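Local structure of RimK-related lysine biosynthesis protein (Thermococcus kodakarensis, 5K2M) at residues 70-75 / 223-228; 78-83 / 240-245. The protein binds ADP and magnesium in an ATP-grasp fold and probably acts as an ATP-dependent amino-acid ligase of the RimK family, LysX subfamily, in lysine biosynthesis. All coordinates share one frame; numbering follows the deposited sequence.

Contact 1: 70-75 / 223-228; sequences TVNSSR and EGALAI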
ATOM      1  N   THR A  70     -36.333 -13.941   9.503  1.00 40.85           N
ATOM      2  CA  THR A  70     -36.474 -15.055   8.616  1.00 41.03           C
ATOM      3  C   THR A  70     -37.137 -16.236   9.367  1.00 41.18           C
ATOM      4  O   THR A  70     -36.821 -16.494  10.537  1.00 41.40           O
ATOM      5  CB  THR A  70     -35.046 -15.323   8.085  1.00 41.19           C
ATOM      6  OG1 THR A  70     -34.932 -14.917   6.712  1.00 44.05           O
ATOM      7  CG2 THR A  70     -34.640 -16.675   8.267  1.00 37.24           C
ATOM      8  N   VAL A  71     -38.062 -16.934   8.708  1.00 39.39           N
ATOM      9  CA  VAL A  71     -38.702 -18.117   9.295  1.00 39.03           C
ATOM     10  C   VAL A  71     -38.447 -19.327   8.382  1.00 38.58           C
ATOM     11  O   VAL A  71     -38.980 -19.373   7.269  1.00 38.60           O
ATOM     12  CB  VAL A  71     -40.230 -17.930   9.458  1.00 41.11           C
ATOM     13  CG1 VAL A  71     -40.910 -19.247   9.823  1.00 41.16           C
ATOM     14  CG2 VAL A  71     -40.543 -16.849  10.495  1.00 42.74           C
ATOM     15  N   ASN A  72     -37.646 -20.303   8.813  1.00 36.81           N
ATOM     16  CA  ASN A  72     -36.945 -20.313  10.107  1.00 36.74           C
ATOM     17  C   ASN A  72     -35.665 -19.481  10.080  1.00 36.95           C
ATOM     18  O   ASN A  72     -35.216 -19.070   9.016  1.00 37.32           O
ATOM     19  CB  ASN A  72     -36.639 -21.757  10.496  1.00 36.80           C
ATOM     20  CG  ASN A  72     -37.869 -22.483  11.014  1.00 38.55           C
ATOM     21  OD1 ASN A  72     -38.591 -21.963  11.861  1.00 39.46           O
ATOM     22  ND2 ASN A  72     -38.124 -23.671  10.498  1.00 38.63           N
ATOM     23  N   SER A  73     -35.089 -19.233  11.250  1.00 37.15           N
ATOM     24  CA  SER A  73     -33.815 -18.509  11.366  1.00 37.75           C
ATOM     25  C   SER A  73     -32.630 -19.361  10.906  1.00 37.46           C
ATOM     26  O   SER A  73     -32.725 -20.590  10.863  1.00 35.23           O
ATOM     27  CB  SER A  73     -33.603 -18.063  12.817  1.00 38.89           C
ATOM     28  OG  SER A  73     -33.285 -19.165  13.658  1.00 38.78           O
ATOM     29  N   SER A  74     -31.506 -18.720  10.591  1.00 37.69           N
ATOM     30  CA  SER A  74     -30.320 -19.463  10.194  1.00 37.88           C
ATOM     31  C   SER A  74     -29.825 -20.402  11.299  1.00 38.42           C
ATOM     32  O   SER A  74     -29.424 -21.536  11.032  1.00 37.45           O
ATOM     33  CB  SER A  74     -29.192 -18.526   9.730  1.00 38.15           C
ATOM     34  OG  SER A  74     -28.771 -17.645  10.749  1.00 39.85           O
ATOM     35  N   ARG A  75     -29.858 -19.937  12.536  1.00 40.12           N
ATOM     36  CA  ARG A  75     -29.484 -20.772  13.669  1.00 43.49           C
ATOM     37  C   ARG A  75     -30.364 -22.037  13.763  1.00 40.10           C
ATOM     38  O   ARG A  75     -29.854 -23.137  13.906  1.00 41.05           O
ATOM     39  CB  ARG A  75     -29.530 -19.948  14.969  1.00 48.87           C
ATOM     40  CG  ARG A  75     -29.226 -20.725  16.245  1.00 56.88           C
ATOM     41  CD  ARG A  75     -30.510 -21.152  16.958  1.00 66.63           C
ATOM     42  NE  ARG A  75     -30.309 -22.191  17.976  1.00 71.86           N
ATOM     43  CZ  ARG A  75     -31.267 -22.686  18.764  1.00 72.70           C
ATOM     44  NH1 ARG A  75     -32.522 -22.250  18.672  1.00 70.48           N
ATOM     45  NH2 ARG A  75     -30.969 -23.626  19.656  1.00 74.19           N
ATOM     46  N   GLU A 223     -37.783 -21.879  19.262  1.00 45.06           N
ATOM     47  CA  GLU A 223     -38.223 -20.975  18.208  1.00 45.01           C
ATOM     48  C   GLU A 223     -38.664 -21.767  17.001  1.00 44.06           C
ATOM     49  O   GLU A 223     -38.362 -22.960  16.876  1.00 42.38           O
ATOM     50  CB  GLU A 223     -37.085 -20.029  17.782  1.00 46.42           C
ATOM     51  CG  GLU A 223     -35.800 -20.743  17.379  1.00 47.78           C
ATOM     52  CD  GLU A 223     -34.782 -19.844  16.676  1.00 52.04           C
ATOM     53  OE1 GLU A 223     -33.619 -19.797  17.121  1.00 58.74           O
ATOM     54  OE2 GLU A 223     -35.111 -19.200  15.660  1.00 54.77           O
ATOM     55  N   GLY A 224     -39.377 -21.085  16.114  1.00 43.04           N
ATOM     56  CA  GLY A 224     -39.572 -21.554  14.749  1.00 42.58           C
ATOM     57  C   GLY A 224     -40.710 -22.522  14.515  1.00 41.91           C
ATOM     58  O   GLY A 224     -41.562 -22.740  15.377  1.00 39.50           O
ATOM     59  N   ALA A 225     -40.715 -23.075  13.305  1.00 40.20           N
ATOM     60  CA  ALA A 225     -41.721 -24.013  12.862  1.00 39.28           C
ATOM     61  C   ALA A 225     -41.009 -25.318  12.551  1.00 39.46           C
ATOM     62  O   ALA A 225     -40.138 -25.347  11.690  1.00 38.30           O
ATOM     63  CB  ALA A 225     -42.391 -23.478  11.632  1.00 38.61           C
ATOM     64  N   LEU A 226     -41.359 -26.376  13.273  1.00 38.62           N
ATOM     65  CA  LEU A 226     -40.657 -27.649  13.174  1.00 40.64           C
ATOM     66  C   LEU A 226     -41.591 -28.809  12.875  1.00 40.49           C
ATOM     67  O   LEU A 226     -42.658 -28.939  13.483  1.00 39.17           O
ATOM     68  CB  LEU A 226     -39.885 -27.946  14.474  1.00 41.19           C
ATOM     69  CG  LEU A 226     -38.663 -27.073  14.795  1.00 41.64           C
ATOM     70  CD1 LEU A 226     -38.105 -27.451  16.160  1.00 42.62           C
ATOM     71  CD2 LEU A 226     -37.576 -27.167  13.728  1.00 42.11           C
ATOM     72  N   ALA A 227     -41.169 -29.653  11.934  1.00 40.62           N
ATOM     73  CA  ALA A 227     -41.760 -30.973  11.765  1.00 40.95           C
ATOM     74  C   ALA A 227     -40.902 -31.945  12.534  1.00 40.31           C
ATOM     75  O   ALA A 227     -39.712 -32.063  12.283  1.00 40.06           O
ATOM     76  CB  ALA A 227     -41.819 -31.366  10.304  1.00 42.35           C
ATOM     77  N   ILE A 228     -41.524 -32.641  13.467  1.00 39.80           N
ATOM     78  CA  ILE A 228     -40.829 -33.507  14.383  1.00 40.59           C
ATOM     79  C   ILE A 228     -41.156 -34.957  14.035  1.00 39.80           C
ATOM     80  O   ILE A 228     -42.301 -35.263  13.705  1.00 39.41           O
ATOM     81  CB  ILE A 228     -41.252 -33.174  15.823  1.00 42.97           C
ATOM     82  CG1 ILE A 228     -41.001 -31.681  16.084  1.00 42.85           C
ATOM     83  CG2 ILE A 228     -40.490 -34.052  16.819  1.00 44.30           C
ATOM     84  CD1 ILE A 228     -41.753 -31.116  17.255  1.00 44.60           C
TER
HETATM   85  O   HOH W   1     -36.674 -20.028  13.557  1.00 37.37           O
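N72 lays its carboxamide against the backbone of A225 and grips it at both polar groups. From CB, which points toward 223-228, chi1 of -76° sets CG anti to the carbonyl carbon, and CG ends 3.7 Å from both A225 N and A225 O. OD1 takes the hydrogen of A225 N at 2.8 Å on a lone pair in the carbonyl plane, with a nearly straight N-H...O angle of 163°. ND2 gives a hydrogen to A225 O at 2.9 Å, the acceptor lying close to the amide plane; it also serves P244 O, while OD1 also receives a water. The two-point bond fixes the amide flip. G224 slips its CA to 3.1 Å from N72 OD1, where a CB would run into that oxygen; its positive phi also suits glycine.

The E223 carboxylate is held at both oxygens. S73 OG donates to OE2 of E223 at 2.7 Å from above the carboxylate plane and also caps L76 N at the start of helix 74-80. R75 NH1 reaches OE1 of E223 at 3.1 Å, on the anti side and somewhat out of the carboxylate plane, a salt bridge with guanidinium and carboxylate planes 27° apart; the same NH1 is bound more strongly by F221 O. One water ties E223 OE2, S73 N and N72 OD1 together. A cis peptide precedes N72, at the turn from strand 70-71 of the N-terminal parallel sheet into helix 74-80; an asparagine side chain pairs with the first residue of strand 225-233, joining that region to the antiparallel sheet of the ATP-grasp fold.

Contact 2: 78-83 / 240-245; sequences FEAGDK and NEVNPN. With MG (magnesium ion), chain R; MG (magnesium ion), chain Q; ADP (adenosine-5'-diphosphate), chain O.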
ATOM      1  N   PHE A  78     -29.716 -24.485  10.828  1.00 38.99           N
ATOM      2  CA  PHE A  78     -28.475 -25.218  11.023  1.00 40.78           C
ATOM      3  C   PHE A  78     -28.594 -26.292  12.105  1.00 39.37           C
ATOM      4  O   PHE A  78     -28.221 -27.428  11.884  1.00 36.75           O
ATOM      5  CB  PHE A  78     -27.300 -24.296  11.384  1.00 44.69           C
ATOM      6  CG  PHE A  78     -26.081 -25.064  11.806  1.00 48.71           C
ATOM      7  CD1 PHE A  78     -25.489 -25.968  10.922  1.00 53.84           C
ATOM      8  CD2 PHE A  78     -25.592 -24.977  13.101  1.00 50.61           C
ATOM      9  CE1 PHE A  78     -24.390 -26.725  11.309  1.00 57.19           C
ATOM     10  CE2 PHE A  78     -24.487 -25.711  13.489  1.00 52.54           C
ATOM     11  CZ  PHE A  78     -23.887 -26.589  12.598  1.00 54.77           C
ATOM     12  N   GLU A  79     -29.092 -25.928  13.283  1.00 39.38           N
ATOM     13  CA  GLU A  79     -29.108 -26.882  14.384  1.00 41.63           C
ATOM     14  C   GLU A  79     -30.147 -27.970  14.208  1.00 39.97           C
ATOM     15  O   GLU A  79     -29.826 -29.154  14.336  1.00 41.40           O
ATOM     16  CB  GLU A  79     -29.263 -26.182  15.728  1.00 44.12           C
ATOM     17  CG  GLU A  79     -28.083 -25.276  16.016  1.00 48.84           C
ATOM     18  CD  GLU A  79     -27.590 -25.336  17.450  1.00 54.75           C
ATOM     19  OE1 GLU A  79     -27.990 -26.245  18.219  1.00 53.08           O
ATOM     20  OE2 GLU A  79     -26.779 -24.450  17.794  1.00 59.90           O
ATOM     21  N   ALA A  80     -31.378 -27.588  13.900  1.00 37.20           N
ATOM     22  CA  ALA A  80     -32.428 -28.586  13.653  1.00 37.47           C
ATOM     23  C   ALA A  80     -32.111 -29.471  12.438  1.00 37.73           C
ATOM     24  O   ALA A  80     -32.371 -30.676  12.459  1.00 38.55           O
ATOM     25  CB  ALA A  80     -33.785 -27.911  13.483  1.00 37.30           C
ATOM     26  N   GLY A  81     -31.523 -28.882  11.396  1.00 38.53           N
ATOM     27  CA  GLY A  81     -31.249 -29.610  10.147  1.00 38.77           C
ATOM     28  C   GLY A  81     -30.087 -30.593  10.183  1.00 39.12           C
ATOM     29  O   GLY A  81     -29.858 -31.314   9.222  1.00 42.92           O
ATOM     30  N   ASP A  82     -29.337 -30.608  11.275  1.00 38.41           N
ATOM     31  CA  ASP A  82     -28.210 -31.501  11.425  1.00 38.41           C
ATOM     32  C   ASP A  82     -28.564 -32.563  12.446  1.00 38.03           C
ATOM     33  O   ASP A  82     -28.899 -32.227  13.582  1.00 40.02           O
ATOM     34  CB  ASP A  82     -26.977 -30.718  11.894  1.00 39.77           C
ATOM     35  CG  ASP A  82     -25.740 -31.570  11.901  1.00 39.93           C
ATOM     36  OD1 ASP A  82     -25.096 -31.643  10.843  1.00 39.42           O
ATOM     37  OD2 ASP A  82     -25.457 -32.230  12.926  1.00 40.40           O
ATOM     38  N   LYS A  83     -28.494 -33.836  12.063  1.00 36.39           N
ATOM     39  CA  LYS A  83     -28.906 -34.903  12.973  1.00 38.04           C
ATOM     40  C   LYS A  83     -28.162 -34.809  14.296  1.00 38.49           C
ATOM     41  O   LYS A  83     -28.757 -34.964  15.350  1.00 35.63           O
ATOM     42  CB  LYS A  83     -28.689 -36.291  12.355  1.00 41.19           C
ATOM     43  CG  LYS A  83     -29.553 -36.614  11.145  1.00 41.59           C
ATOM     44  CD  LYS A  83     -31.022 -36.639  11.512  1.00 44.52           C
ATOM     45  CE  LYS A  83     -31.857 -37.391  10.481  1.00 45.27           C
ATOM     46  NZ  LYS A  83     -31.866 -36.726   9.146  1.00 43.26           N
ATOM     47  N   ASN A 240     -36.820 -38.664  17.286  1.00 39.86           N
ATOM     48  CA  ASN A 240     -35.758 -39.098  16.400  1.00 39.78           C
ATOM     49  C   ASN A 240     -35.040 -37.897  15.804  1.00 40.96           C
ATOM     50  O   ASN A 240     -33.811 -37.777  15.877  1.00 41.52           O
ATOM     51  CB  ASN A 240     -36.319 -39.978  15.285  1.00 38.71           C
ATOM     52  CG  ASN A 240     -35.300 -40.240  14.192  1.00 40.70           C
ATOM     53  OD1 ASN A 240     -34.163 -40.606  14.476  1.00 42.13           O
ATOM     54  ND2 ASN A 240     -35.695 -40.040  12.940  1.00 38.71           N
ATOM     55  N   GLU A 241     -35.834 -36.999  15.241  1.00 39.76           N
ATOM     56  CA  GLU A 241     -35.335 -35.938  14.409  1.00 42.17           C
ATOM     57  C   GLU A 241     -36.298 -34.761  14.419  1.00 38.93           C
ATOM     58  O   GLU A 241     -37.478 -34.939  14.678  1.00 38.34           O
ATOM     59  CB  GLU A 241     -35.270 -36.495  12.997  1.00 45.36           C
ATOM     60  CG  GLU A 241     -34.583 -35.591  12.036  1.00 51.31           C
ATOM     61  CD  GLU A 241     -35.067 -35.735  10.622  1.00 50.93           C
ATOM     62  OE1 GLU A 241     -36.119 -36.352  10.337  1.00 51.38           O
ATOM     63  OE2 GLU A 241     -34.373 -35.160   9.787  1.00 53.70           O
ATOM     64  N   VAL A 242     -35.788 -33.572  14.119  1.00 40.09           N
ATOM     65  CA  VAL A 242     -36.618 -32.396  13.838  1.00 41.14           C
ATOM     66  C   VAL A 242     -36.209 -31.856  12.458  1.00 41.27           C
ATOM     67  O   VAL A 242     -35.088 -32.085  12.025  1.00 42.72           O
ATOM     68  CB  VAL A 242     -36.478 -31.325  14.943  1.00 42.86           C
ATOM     69  CG1 VAL A 242     -36.955 -31.881  16.286  1.00 43.35           C
ATOM     70  CG2 VAL A 242     -35.042 -30.844  15.073  1.00 42.88           C
ATOM     71  N   ASN A 243     -37.118 -31.161  11.774  1.00 38.30           N
ATOM     72  CA  ASN A 243     -36.897 -30.718  10.390  1.00 37.05           C
ATOM     73  C   ASN A 243     -37.321 -29.265  10.206  1.00 37.65           C
ATOM     74  O   ASN A 243     -38.487 -28.951  10.413  1.00 39.91           O
ATOM     75  CB  ASN A 243     -37.713 -31.577   9.444  1.00 37.45           C
ATOM     76  CG  ASN A 243     -37.255 -33.014   9.417  1.00 39.86           C
ATOM     77  OD1 ASN A 243     -36.288 -33.359   8.722  1.00 39.86           O
ATOM     78  ND2 ASN A 243     -37.961 -33.881  10.153  1.00 40.74           N
ATOM     79  N   PRO A 244     -36.386 -28.374   9.822  1.00 37.40           N
ATOM     80  CA  PRO A 244     -36.681 -26.942   9.704  1.00 37.75           C
ATOM     81  C   PRO A 244     -37.225 -26.424   8.361  1.00 38.12           C
ATOM     82  O   PRO A 244     -37.463 -25.223   8.242  1.00 37.91           O
ATOM     83  CB  PRO A 244     -35.331 -26.300  10.005  1.00 39.28           C
ATOM     84  CG  PRO A 244     -34.346 -27.272   9.465  1.00 39.51           C
ATOM     85  CD  PRO A 244     -34.948 -28.645   9.642  1.00 38.38           C
ATOM     86  N   ASN A 245     -37.417 -27.275   7.361  1.00 39.63           N
ATOM     87  CA  ASN A 245     -38.123 -26.857   6.134  1.00 43.49           C
ATOM     88  C   ASN A 245     -39.253 -27.829   5.860  1.00 43.65           C
ATOM     89  O   ASN A 245     -39.266 -28.537   4.860  1.00 44.53           O
ATOM     90  CB  ASN A 245     -37.183 -26.760   4.920  1.00 46.98           C
ATOM     91  CG  ASN A 245     -37.827 -26.033   3.715  1.00 52.95           C
ATOM     92  OD1 ASN A 245     -38.924 -25.464   3.805  1.00 52.33           O
ATOM     93  ND2 ASN A 245     -37.132 -26.055   2.577  1.00 55.16           N
TER
HETATM   94 MG    MG R 304     -35.467 -35.125   8.198  1.00 42.03          MG
HETATM   95 MG    MG Q 303     -37.338 -37.893   9.090  1.00 37.02          MG
HETATM   96  PB  ADP O 301     -34.576 -38.263   7.339  1.00 39.40           P
HETATM   97  O1B ADP O 301     -36.068 -38.450   7.358  1.00 38.60           O
HETATM   98  O2B ADP O 301     -33.902 -38.786   6.094  1.00 35.17           O
HETATM   99  O3B ADP O 301     -34.091 -36.876   7.681  1.00 37.34           O
HETATM  100  PA  ADP O 301     -34.807 -39.977   9.662  1.00 36.71           P
HETATM  101  O1A ADP O 301     -36.121 -39.279   9.954  1.00 38.17           O
HETATM  102  O2A ADP O 301     -33.893 -40.156  10.831  1.00 32.63           O
HETATM  103  O3A ADP O 301     -33.994 -39.251   8.483  1.00 36.49           O
HETATM  104  O5' ADP O 301     -35.099 -41.423   9.034  1.00 33.36           O
HETATM  105  C5' ADP O 301     -36.080 -41.614   8.040  1.00 32.34           C
HETATM  106  C4' ADP O 301     -37.021 -42.733   8.453  1.00 33.10           C
HETATM  107  O4' ADP O 301     -36.277 -43.945   8.618  1.00 31.75           O
HETATM  108  C3' ADP O 301     -37.762 -42.502   9.761  1.00 32.87           C
HETATM  109  O3' ADP O 301     -39.002 -41.805   9.556  1.00 32.72           O
HETATM  110  C2' ADP O 301     -37.971 -43.924  10.244  1.00 31.13           C
HETATM  111  O2' ADP O 301     -39.103 -44.538   9.630  1.00 30.90           O
HETATM  112  C1' ADP O 301     -36.749 -44.662   9.752  1.00 31.29           C
HETATM  113  N9  ADP O 301     -35.708 -44.671  10.789  1.00 31.00           N
HETATM  114  C8  ADP O 301     -34.728 -43.758  10.949  1.00 31.58           C
HETATM  115  N7  ADP O 301     -33.949 -44.045  12.007  1.00 31.45           N
HETATM  116  C5  ADP O 301     -34.453 -45.168  12.550  1.00 30.78           C
HETATM  117  C6  ADP O 301     -34.105 -46.033  13.677  1.00 29.16           C
HETATM  118  N6  ADP O 301     -33.047 -45.738  14.463  1.00 28.90           N
HETATM  119  N1  ADP O 301     -34.880 -47.114  13.892  1.00 28.90           N
HETATM  120  C2  ADP O 301     -35.934 -47.415  13.121  1.00 29.36           C
HETATM  121  N3  ADP O 301     -36.314 -46.680  12.076  1.00 29.48           N
HETATM  122  C4  ADP O 301     -35.617 -45.572  11.749  1.00 30.68           C
HETATM  123  O   HOH W   2     -32.831 -33.527  13.567  1.00 41.58           O
HETATM  124  O   HOH W   3     -31.731 -35.501  15.277  1.00 37.38           O
HETATM  125  O   HOH W   4     -38.716 -39.422   8.465  1.00 42.68           O
HETATM  126  O   HOH W   5     -33.823 -33.854   7.454  1.00 45.03           O
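K83 and E241 meet at the ADP diphosphate, where the lysine NZ forms a salt bridge with OE2 of E241 at 3.0 Å, approaching from well above the carboxylate plane. The same NZ hydrogen-bonds the β-phosphate oxygen O3B at 2.7 Å and, weakly, the bridging O3A. The lysine chain bends at chi2 and again at chi4, the latter (-65°) turning NZ toward these acceptors, while its CD and CE lie against CG of E241.

The glutamate spans two magnesium ions. OE2 binds the chain R ion at 1.9 Å and OE1 reaches it at a longer 2.5 Å, whereas OE1 also binds the chain Q ion at 2.3 Å. N243 OD1, ADP O3B and a water add to the first ion; ADP O1A and O1B with another water add to the second, for which D229 supplies a carboxylate. Two cations on one carboxylate would offset the crowding of its charge against the phosphate. N240 ND2 donates to O2A of the α-phosphate with an angle of 170°, its OD1 being held by Q162.

This is the nucleotide and metal site of an ATP-grasp ligase, with ADP between strand 236-243 and the neighbouring antiparallel sheet that carries K122. A classic beta bulge at N240 and E241 sets both opposite D229 of strand 225-233.

Farther out, the side chains of A80 and V242 pack with CB to CG2 at 3.6 Å, and P244 lays its ring against G81 N and CA. A80 O and V242 O, both acceptors, come close; a water accepts from V242 N and lies 3.1 Å from A80 O. D82 OD2 caps F85 N, at the start of the helix on which K83 stands.

The centres of contacts 1 and 2 lie about 9 Å apart, and the two touch: A227 N probably hydrogen-bonds N243 O, and CD2 of L226 packs on CB of A80. Along the chain the segments come in the order 70-75, 78-83, 223-228, 240-245. Helix 74-80 begins in contact 1 and reaches contact 2. On the other side, strands 225-233 and 236-243 follow each other and are antiparallel neighbours in one five-stranded sheet. The N-terminal parallel sheet is thereby coupled, through the loop after strand 70-71 and helix 74-80, to the strand pair that carries the magnesium ligands D229, E241 and N243. Contact 2 lies at the nucleotide; in contact 1 the N72 side chain is about 12 Å from a magnesium ion.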